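Local coordinates for protein DNA polymerase sliding clamp 2 (Sulfolobus tokodaii, PDB 3AIZ) that serves as one subunit of a toroidal sliding platform that encircles DNA and tethers DNA polymerase and other proteins to it during replication, at residues Ile26-Thr31 with Ile68-Asn73; Gly97-Val102 with Asn112-Gly117; Asn131-Phe136 with Val192-Lys197. One frame throughout, in Å; residues are numbered along the deposited sequence.

Interaction 1. Residues Ile26-Thr31 with Ile68-Asn73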
loop_
_atom_site.group_PDB
_atom_site.type_symbol
_atom_site.label_atom_id
_atom_site.label_comp_id
_atom_site.label_asym_id
_atom_site.label_seq_id
_atom_site.Cartn_x
_atom_site.Cartn_y
_atom_site.Cartn_z
ATOM N N ILE A 26 -13.533 -28.708 -17.274
ATOM C CA ILE A 26 -13.056 -29.033 -18.613
ATOM C C ILE A 26 -12.609 -30.486 -18.664
ATOM O O ILE A 26 -12.400 -31.116 -17.628
ATOM C CB ILE A 26 -11.877 -28.145 -19.042
ATOM C CG1 ILE A 26 -10.614 -28.522 -18.266
ATOM C CG2 ILE A 26 -12.218 -26.678 -18.853
ATOM C CD1 ILE A 26 -9.379 -27.776 -18.718
ATOM N N ILE A 27 -12.462 -31.015 -19.874
ATOM C CA ILE A 27 -12.000 -32.383 -20.050
ATOM C C ILE A 27 -10.613 -32.418 -20.680
ATOM O O ILE A 27 -10.455 -32.138 -21.868
ATOM C CB ILE A 27 -12.972 -33.204 -20.915
ATOM C CG1 ILE A 27 -14.336 -33.309 -20.232
ATOM C CG2 ILE A 27 -12.407 -34.590 -21.183
ATOM C CD1 ILE A 27 -15.335 -34.154 -20.990
ATOM N N LEU A 28 -9.610 -32.749 -19.872
ATOM C CA LEU A 28 -8.257 -32.942 -20.373
ATOM C C LEU A 28 -8.147 -34.298 -21.054
ATOM O O LEU A 28 -8.335 -35.336 -20.422
ATOM C CB LEU A 28 -7.239 -32.858 -19.237
ATOM C CG LEU A 28 -6.771 -31.475 -18.787
ATOM C CD1 LEU A 28 -5.900 -31.599 -17.551
ATOM C CD2 LEU A 28 -6.018 -30.772 -19.906
ATOM N N ASN A 29 -7.844 -34.286 -22.347
ATOM C CA ASN A 29 -7.704 -35.519 -23.106
ATOM C C ASN A 29 -6.242 -35.906 -23.294
ATOM O O ASN A 29 -5.471 -35.175 -23.916
ATOM C CB ASN A 29 -8.397 -35.395 -24.463
ATOM C CG ASN A 29 -9.879 -35.101 -24.333
ATOM O OD1 ASN A 29 -10.631 -35.883 -23.754
ATOM N ND2 ASN A 29 -10.305 -33.967 -24.876
ATOM N N PHE A 30 -5.868 -37.057 -22.744
ATOM C CA PHE A 30 -4.515 -37.577 -22.897
ATOM C C PHE A 30 -4.468 -38.606 -24.019
ATOM O O PHE A 30 -5.033 -39.691 -23.899
ATOM C CB PHE A 30 -4.031 -38.209 -21.592
ATOM C CG PHE A 30 -3.930 -37.242 -20.448
ATOM C CD1 PHE A 30 -5.029 -36.974 -19.652
ATOM C CD2 PHE A 30 -2.734 -36.604 -20.168
ATOM C CE1 PHE A 30 -4.938 -36.085 -18.598
ATOM C CE2 PHE A 30 -2.637 -35.714 -19.115
ATOM C CZ PHE A 30 -3.740 -35.455 -18.329
ATOM N N THR A 31 -3.797 -38.258 -25.110
ATOM C CA THR A 31 -3.667 -39.162 -26.245
ATOM C C THR A 31 -2.198 -39.428 -26.531
ATOM O O THR A 31 -1.321 -38.881 -25.866
ATOM C CB THR A 31 -4.326 -38.589 -27.513
ATOM O OG1 THR A 31 -3.499 -37.554 -28.060
ATOM C CG2 THR A 31 -5.700 -38.025 -27.195
ATOM N N ILE A 68 -9.774 -36.859 -18.419
ATOM C CA ILE A 68 -10.121 -36.549 -17.037
ATOM C C ILE A 68 -10.834 -35.206 -16.928
ATOM O O ILE A 68 -10.252 -34.159 -17.209
ATOM C CB ILE A 68 -8.874 -36.517 -16.134
ATOM C CG1 ILE A 68 -7.942 -37.683 -16.463
ATOM C CG2 ILE A 68 -9.279 -36.543 -14.668
ATOM C CD1 ILE A 68 -6.704 -37.739 -15.593
ATOM N N LYS A 69 -12.096 -35.241 -16.513
ATOM C CA LYS A 69 -12.879 -34.023 -16.336
ATOM C C LYS A 69 -12.550 -33.370 -14.998
ATOM O O LYS A 69 -12.908 -33.886 -13.941
ATOM C CB LYS A 69 -14.373 -34.335 -16.426
ATOM C CG LYS A 69 -15.274 -33.114 -16.368
ATOM C CD LYS A 69 -16.714 -33.484 -16.682
ATOM C CE LYS A 69 -17.622 -32.266 -16.650
ATOM N NZ LYS A 69 -17.700 -31.671 -15.288
ATOM N N ILE A 70 -11.866 -32.230 -15.050
ATOM C CA ILE A 70 -11.398 -31.562 -13.840
ATOM C C ILE A 70 -11.897 -30.124 -13.729
ATOM O O ILE A 70 -12.354 -29.536 -14.709
ATOM C CB ILE A 70 -9.861 -31.544 -13.780
ATOM C CG1 ILE A 70 -9.302 -30.589 -14.836
ATOM C CG2 ILE A 70 -9.304 -32.945 -13.968
ATOM C CD1 ILE A 70 -7.798 -30.465 -14.810
ATOM N N ASN A 71 -11.801 -29.568 -12.525
ATOM C CA ASN A 71 -12.151 -28.175 -12.281
ATOM C C ASN A 71 -10.996 -27.260 -12.669
ATOM O O ASN A 71 -9.965 -27.228 -11.996
ATOM C CB ASN A 71 -12.525 -27.970 -10.810
ATOM C CG ASN A 71 -13.052 -26.573 -10.524
ATOM O OD1 ASN A 71 -12.677 -25.605 -11.186
ATOM N ND2 ASN A 71 -13.924 -26.465 -9.529
ATOM N N ILE A 72 -11.173 -26.518 -13.756
ATOM C CA ILE A 72 -10.107 -25.687 -14.305
ATOM C C ILE A 72 -9.591 -24.647 -13.311
ATOM O O ILE A 72 -8.419 -24.270 -13.349
ATOM C CB ILE A 72 -10.555 -24.978 -15.598
ATOM C CG1 ILE A 72 -9.380 -24.233 -16.233
ATOM C CG2 ILE A 72 -11.711 -24.031 -15.317
ATOM C CD1 ILE A 72 -9.730 -23.530 -17.520
ATOM N N ASN A 73 -10.466 -24.189 -12.423
ATOM C CA ASN A 73 -10.092 -23.182 -11.436
ATOM C C ASN A 73 -8.957 -23.647 -10.529
ATOM O O ASN A 73 -8.000 -22.910 -10.290
ATOM C CB ASN A 73 -11.307 -22.771 -10.604
ATOM C CG ASN A 73 -12.345 -22.025 -11.421
ATOM O OD1 ASN A 73 -12.017 -21.110 -12.178
ATOM N ND2 ASN A 73 -13.608 -22.410 -11.267
#
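Ile26 and Ile70 form an antiparallel hydrogen-bonded pair, each N-H meeting the other's carbonyl: Ile26 N lies 2.9 Å from Ile70 O, a nearly straight bond. Two residues on, Leu28 and Ile68 repeat the pattern less evenly. Ile68 N reaches Leu28 O at 2.9 Å, whereas Leu28 N sits well above the carbonyl plane of Ile68, 3.1 Å from its O. The two short strands run at 137° to each other, so the ladder is markedly twisted.

Between these pairs lies the non-hydrogen-bonded pair Ile27-Lys69, whose side chains share the other face of the sheet. Lys69 can be followed outward. CB rests 3.9 Å from Ile27 CG1. CG, anti to the backbone N (chi1 -175°), also touches Ile27 CG1 and passes 3.7 Å from Ile26 O. CD and CE continue away from the strand 26-30, and a final bend at chi4 (-64°) sets NZ, which has a long, weak ion pair with Glu25.

The side chains of Ile26, Leu28, Ile68 and Ile70 make an apolar row on one face. The CD1 methyls of Leu28 and Ile70 touch, Ile26 CG2 lies 4.0 Å from Ile72 CB, with those two side chains crossing at about a right angle, and the Phe30 ring brings CE1 to 3.9 Å from Ile68 CD1. Asn71 ends the second strand as an N-cap, its OD1 accepting from Asn73 N.

On the flanks, Asn29 bonds with Phe36 of strand 34-40, and Lys69 with Glu118 of strand 109-120, so the pair lies inside a wider antiparallel sheet. Leu98 of strand 97-104 packs against Leu28, Ile68 and Ile70 on the apolar face, while Ile72 opens helix 72-80 and rests on Leu19.

Interaction 2. Residues Gly97-Val102 with Asn112-Gly117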
loop_
_atom_site.group_PDB
_atom_site.type_symbol
_atom_site.label_atom_id
_atom_site.label_comp_id
_atom_site.label_asym_id
_atom_site.label_seq_id
_atom_site.Cartn_x
_atom_site.Cartn_y
_atom_site.Cartn_z
ATOM N N GLY A 97 -8.365 -38.742 -9.265
ATOM C CA GLY A 97 -8.424 -37.739 -10.313
ATOM C C GLY A 97 -7.092 -37.449 -10.977
ATOM O O GLY A 97 -6.570 -38.268 -11.733
ATOM N N LEU A 98 -6.542 -36.273 -10.695
ATOM C CA LEU A 98 -5.310 -35.830 -11.336
ATOM C C LEU A 98 -4.411 -35.079 -10.358
ATOM O O LEU A 98 -4.861 -34.172 -9.658
ATOM C CB LEU A 98 -5.635 -34.936 -12.536
ATOM C CG LEU A 98 -4.464 -34.375 -13.342
ATOM C CD1 LEU A 98 -3.640 -35.498 -13.948
ATOM C CD2 LEU A 98 -4.972 -33.441 -14.427
ATOM N N LYS A 99 -3.140 -35.464 -10.316
ATOM C CA LYS A 99 -2.163 -34.794 -9.466
ATOM C C LYS A 99 -1.281 -33.861 -10.289
ATOM O O LYS A 99 -0.578 -34.302 -11.196
ATOM C CB LYS A 99 -1.296 -35.819 -8.735
ATOM C CG LYS A 99 -0.172 -35.208 -7.912
ATOM C CD LYS A 99 0.695 -36.282 -7.277
ATOM C CE LYS A 99 1.867 -35.671 -6.527
ATOM N NZ LYS A 99 2.748 -36.711 -5.932
ATOM N N VAL A 100 -1.319 -32.574 -9.969
ATOM C CA VAL A 100 -0.517 -31.589 -10.686
ATOM C C VAL A 100 0.598 -31.047 -9.804
ATOM O O VAL A 100 0.357 -30.631 -8.671
ATOM C CB VAL A 100 -1.380 -30.417 -11.196
ATOM C CG1 VAL A 100 -0.514 -29.405 -11.930
ATOM C CG2 VAL A 100 -2.491 -30.928 -12.098
ATOM N N THR A 101 1.820 -31.051 -10.325
ATOM C CA THR A 101 2.969 -30.567 -9.568
ATOM C C THR A 101 3.740 -29.497 -10.331
ATOM O O THR A 101 4.052 -29.664 -11.509
ATOM C CB THR A 101 3.938 -31.713 -9.215
ATOM O OG1 THR A 101 3.246 -32.719 -8.464
ATOM C CG2 THR A 101 5.110 -31.188 -8.398
ATOM N N VAL A 102 4.040 -28.397 -9.651
ATOM C CA VAL A 102 4.860 -27.339 -10.223
ATOM C C VAL A 102 6.227 -27.329 -9.552
ATOM O O VAL A 102 6.327 -27.214 -8.330
ATOM C CB VAL A 102 4.202 -25.959 -10.065
ATOM C CG1 VAL A 102 5.156 -24.865 -10.512
ATOM C CG2 VAL A 102 2.905 -25.897 -10.855
ATOM N N ASN A 112 2.135 -28.916 -5.169
ATOM C CA ASN A 112 1.255 -29.877 -5.812
ATOM C C ASN A 112 -0.193 -29.719 -5.377
ATOM O O ASN A 112 -0.500 -28.958 -4.459
ATOM C CB ASN A 112 1.737 -31.313 -5.572
ATOM C CG ASN A 112 1.688 -31.716 -4.110
ATOM O OD1 ASN A 112 0.961 -31.126 -3.312
ATOM N ND2 ASN A 112 2.462 -32.734 -3.754
ATOM N N ILE A 113 -1.081 -30.438 -6.051
ATOM C CA ILE A 113 -2.492 -30.430 -5.705
ATOM C C ILE A 113 -3.186 -31.637 -6.325
ATOM O O ILE A 113 -2.981 -31.955 -7.496
ATOM C CB ILE A 113 -3.180 -29.121 -6.153
ATOM C CG1 ILE A 113 -4.605 -29.051 -5.604
ATOM C CG2 ILE A 113 -3.167 -28.992 -7.669
ATOM C CD1 ILE A 113 -5.318 -27.758 -5.934
ATOM N N TYR A 114 -3.990 -32.321 -5.522
ATOM C CA TYR A 114 -4.733 -33.479 -5.991
ATOM C C TYR A 114 -6.141 -33.056 -6.386
ATOM O O TYR A 114 -6.968 -32.738 -5.532
ATOM C CB TYR A 114 -4.781 -34.556 -4.906
ATOM C CG TYR A 114 -3.418 -35.080 -4.505
ATOM C CD1 TYR A 114 -2.595 -34.351 -3.654
ATOM C CD2 TYR A 114 -2.956 -36.305 -4.970
ATOM C CE1 TYR A 114 -1.350 -34.826 -3.283
ATOM C CE2 TYR A 114 -1.712 -36.788 -4.604
ATOM C CZ TYR A 114 -0.914 -36.043 -3.760
ATOM O OH TYR A 114 0.325 -36.516 -3.390
ATOM N N ILE A 115 -6.407 -33.044 -7.688
ATOM C CA ILE A 115 -7.700 -32.611 -8.199
ATOM C C ILE A 115 -8.642 -33.789 -8.415
ATOM O O ILE A 115 -8.333 -34.710 -9.171
ATOM C CB ILE A 115 -7.548 -31.854 -9.531
ATOM C CG1 ILE A 115 -6.625 -30.647 -9.358
ATOM C CG2 ILE A 115 -8.908 -31.421 -10.056
ATOM C CD1 ILE A 115 -6.412 -29.855 -10.630
ATOM N N LYS A 116 -9.789 -33.758 -7.744
ATOM C CA LYS A 116 -10.822 -34.761 -7.970
ATOM C C LYS A 116 -11.381 -34.586 -9.373
ATOM O O LYS A 116 -11.775 -33.484 -9.757
ATOM C CB LYS A 116 -11.943 -34.636 -6.937
ATOM C CG LYS A 116 -11.513 -34.939 -5.510
ATOM C CD LYS A 116 -12.693 -34.882 -4.549
ATOM C CE LYS A 116 -12.267 -35.229 -3.130
ATOM N NZ LYS A 116 -13.417 -35.216 -2.184
ATOM N N GLY A 117 -11.408 -35.669 -10.141
ATOM C CA GLY A 117 -11.875 -35.600 -11.513
ATOM C C GLY A 117 -12.459 -36.896 -12.037
ATOM O O GLY A 117 -11.870 -37.964 -11.883
#
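Asn112 stands beside Thr101 in a non-hydrogen-bonded pair, the two side chains pointing the same way, with Asn112 CB 3.6 Å from Thr101 OG1. Its OD1 is hydrogen-bonded to Ser173 OG of a neighbouring PCNA3 subunit. Ile113 follows on the opposite face, in a hydrogen-bonded pair with Val100. Val100 N donates to Ile113 O at 3.0 Å in an almost straight bond (169°), and the return bond from Ile113 N to Val100 O is more bent. The CG2 branch of Ile113 lies 4.2 Å from Val100 CB, while the end of the side chain leads away from strand 97-102; Ile113 also touches Ile78 of helix 72-80.

Tyr114 returns to the face of Lys99. Its chi1 of -61° sets CG beside the backbone N, anti to the carbonyl carbon; the ring lies with one face against the Lys99 chain, and the two side chains run side by side in the same direction. Lys99 CG makes a CH-pi contact over that face, 4.3 Å from the centroid and displaced toward the rim. Farther out, Lys99 CD lies 3.6 Å from Tyr114 CE2.

Ile115 pairs with Leu98 through two bonds, the one from Ile115 N to Leu98 O measuring 2.7 Å, and its CD1 approaches Val100 CG2. Beyond Lys116, Gly117 N comes near the CA of Gly97, whose C-H points to Ile115 O.

This is the ladder of an antiparallel beta hairpin, set within a larger sheet. Asn112 and Ile113 also pair with a strand of PCNA3, so the sheet runs on across the subunit boundary, an edge-to-edge strand pairing like that which joins subunits in PCNA rings.

Interaction 3. Residues Asn131-Phe136 with Val192-Lys197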
loop_
_atom_site.group_PDB
_atom_site.type_symbol
_atom_site.label_atom_id
_atom_site.label_comp_id
_atom_site.label_asym_id
_atom_site.label_seq_id
_atom_site.Cartn_x
_atom_site.Cartn_y
_atom_site.Cartn_z
ATOM N N ASN A 131 -10.162 -25.336 -46.621
ATOM C CA ASN A 131 -8.955 -24.768 -47.203
ATOM C C ASN A 131 -8.820 -23.290 -46.863
ATOM O O ASN A 131 -9.583 -22.456 -47.352
ATOM C CB ASN A 131 -8.942 -24.957 -48.720
ATOM C CG ASN A 131 -7.748 -24.290 -49.379
ATOM O OD1 ASN A 131 -6.629 -24.348 -48.867
ATOM N ND2 ASN A 131 -7.981 -23.655 -50.522
ATOM N N LEU A 132 -7.847 -22.974 -46.016
ATOM C CA LEU A 132 -7.573 -21.592 -45.648
ATOM C C LEU A 132 -6.903 -20.852 -46.801
ATOM O O LEU A 132 -5.686 -20.924 -46.976
ATOM C CB LEU A 132 -6.700 -21.534 -44.392
ATOM C CG LEU A 132 -7.418 -21.495 -43.040
ATOM C CD1 LEU A 132 -8.766 -22.196 -43.102
ATOM C CD2 LEU A 132 -6.544 -22.122 -41.965
ATOM N N SER A 133 -7.709 -20.146 -47.589
ATOM C CA SER A 133 -7.207 -19.402 -48.736
ATOM C C SER A 133 -6.189 -18.356 -48.299
ATOM O O SER A 133 -5.197 -18.114 -48.984
ATOM C CB SER A 133 -8.360 -18.716 -49.470
ATOM O OG SER A 133 -9.407 -19.627 -49.752
ATOM N N VAL A 134 -6.444 -17.742 -47.150
ATOM C CA VAL A 134 -5.593 -16.672 -46.648
ATOM C C VAL A 134 -5.063 -16.979 -45.253
ATOM O O VAL A 134 -5.829 -17.297 -44.345
ATOM C CB VAL A 134 -6.350 -15.331 -46.599
ATOM C CG1 VAL A 134 -5.464 -14.243 -46.016
ATOM C CG2 VAL A 134 -6.837 -14.946 -47.986
ATOM N N THR A 135 -3.748 -16.886 -45.093
ATOM C CA THR A 135 -3.123 -17.028 -43.785
ATOM C C THR A 135 -2.097 -15.921 -43.576
ATOM O O THR A 135 -1.353 -15.573 -44.490
ATOM C CB THR A 135 -2.426 -18.396 -43.619
ATOM O OG1 THR A 135 -1.420 -18.554 -44.628
ATOM C CG2 THR A 135 -3.434 -19.530 -43.730
ATOM N N PHE A 136 -2.068 -15.362 -42.374
ATOM C CA PHE A 136 -1.062 -14.365 -42.035
ATOM C C PHE A 136 -0.614 -14.509 -40.588
ATOM O O PHE A 136 -1.358 -15.008 -39.745
ATOM C CB PHE A 136 -1.570 -12.946 -42.312
ATOM C CG PHE A 136 -2.808 -12.574 -41.543
ATOM C CD1 PHE A 136 -4.065 -12.772 -42.090
ATOM C CD2 PHE A 136 -2.715 -12.008 -40.283
ATOM C CE1 PHE A 136 -5.204 -12.421 -41.388
ATOM C CE2 PHE A 136 -3.851 -11.655 -39.578
ATOM C CZ PHE A 136 -5.096 -11.860 -40.132
ATOM N N VAL A 192 -1.519 -15.418 -49.525
ATOM C CA VAL A 192 -2.826 -15.249 -50.148
ATOM C C VAL A 192 -2.971 -16.116 -51.396
ATOM O O VAL A 192 -2.639 -15.688 -52.502
ATOM C CB VAL A 192 -3.086 -13.777 -50.521
ATOM C CG1 VAL A 192 -4.480 -13.614 -51.100
ATOM C CG2 VAL A 192 -2.905 -12.885 -49.303
ATOM N N GLU A 193 -3.471 -17.334 -51.209
ATOM C CA GLU A 193 -3.683 -18.256 -52.319
ATOM C C GLU A 193 -4.670 -17.681 -53.330
ATOM O O GLU A 193 -4.600 -17.984 -54.522
ATOM C CB GLU A 193 -4.180 -19.609 -51.809
ATOM C CG GLU A 193 -3.215 -20.311 -50.863
ATOM C CD GLU A 193 -3.706 -21.686 -50.443
ATOM O OE1 GLU A 193 -4.834 -22.062 -50.831
ATOM O OE2 GLU A 193 -2.963 -22.389 -49.723
ATOM N N SER A 194 -5.585 -16.848 -52.847
ATOM C CA SER A 194 -6.578 -16.209 -53.705
ATOM C C SER A 194 -7.399 -15.193 -52.917
ATOM O O SER A 194 -7.661 -15.391 -51.732
ATOM C CB SER A 194 -7.502 -17.256 -54.333
ATOM O OG SER A 194 -8.198 -17.991 -53.340
ATOM N N PRO A 195 -7.805 -14.100 -53.577
ATOM C CA PRO A 195 -8.621 -13.067 -52.930
ATOM C C PRO A 195 -9.791 -13.685 -52.176
ATOM O O PRO A 195 -10.561 -14.449 -52.758
ATOM C CB PRO A 195 -9.130 -12.241 -54.112
ATOM C CG PRO A 195 -8.069 -12.388 -55.145
ATOM C CD PRO A 195 -7.533 -13.787 -54.992
ATOM N N SER A 196 -9.918 -13.361 -50.892
ATOM C CA SER A 196 -10.951 -13.957 -50.056
ATOM C C SER A 196 -11.636 -12.923 -49.172
ATOM O O SER A 196 -11.085 -11.856 -48.908
ATOM C CB SER A 196 -10.358 -15.072 -49.192
ATOM O OG SER A 196 -9.705 -16.043 -49.992
ATOM N N LYS A 197 -12.839 -13.251 -48.713
ATOM C CA LYS A 197 -13.622 -12.338 -47.891
ATOM C C LYS A 197 -14.609 -13.086 -47.002
ATOM O O LYS A 197 -15.255 -14.036 -47.440
ATOM C CB LYS A 197 -14.362 -11.329 -48.772
ATOM C CG LYS A 197 -15.476 -10.581 -48.062
ATOM C CD LYS A 197 -15.738 -9.230 -48.710
ATOM C CE LYS A 197 -16.008 -9.365 -50.202
ATOM N NZ LYS A 197 -16.142 -8.033 -50.858
HETATM O O HOH W 1 -2.977 -20.177 -47.294
#
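Ser133 and Glu193 are joined by one backbone bond, Glu193 N to Ser133 O at 2.9 Å, beside the single non-hydrogen-bonded antiparallel pair Val134-Val192. Ser133 and Val134 both face Phe222 of strand 218-223, a classic beta bulge at the start of strand 134-138.

The valines meet on one face through methyls, Val134 CG2 lying 4.1 Å from Val192 CG1. That same CG2 is 3.7 Å from Ser196 CB. The hydroxyl of Ser196, anti to its carbonyl carbon (chi1 -56°), donates to Ser194 O at 2.8 Å, a short-range bond within the loop leading into strand 196-201.

Glu193 lays its chain alongside the Ser133 carbonyl, with CB 3.4 Å from Ser133 O. At its tip, OE1 lies 3.5 Å from both Asn131 OD1 and Asn131 ND2, the carboxylate and amide planes being 34° apart. A water lies 2.8 Å from Leu132 O and reaches Glu193 OE2 only weakly.

Few direct polar links thus cross this contact: one backbone bond joins the segments beside a small valine patch, and the Glu193 carboxylate reaches Leu132 O through a water bridge whose Glu193 leg is weak, rather than directly.

Interaction 1 is the core contact: it is buried, and its apolar face carries Ile26, Leu28, Ile68 and Ile70. Interaction 2 packs directly against it: Ile115 touches Ile70 from the neighbouring strand, and Leu98 meets Leu28 across the apolar face. Yet its other face bears Lys99, Tyr114 and Asn112, and it adjoins the PCNA3 subunit. Both lie in the N-terminal domain and rest on repeated backbone bonds. Interaction 3 belongs to the C-terminal domain, on the opposite side of the chain's centre, its own centre about 34 Å from that of interaction 1. There loops and a single bridge replace the extended ladders, and serines, a carboxylate and a water accompany a small valine contact.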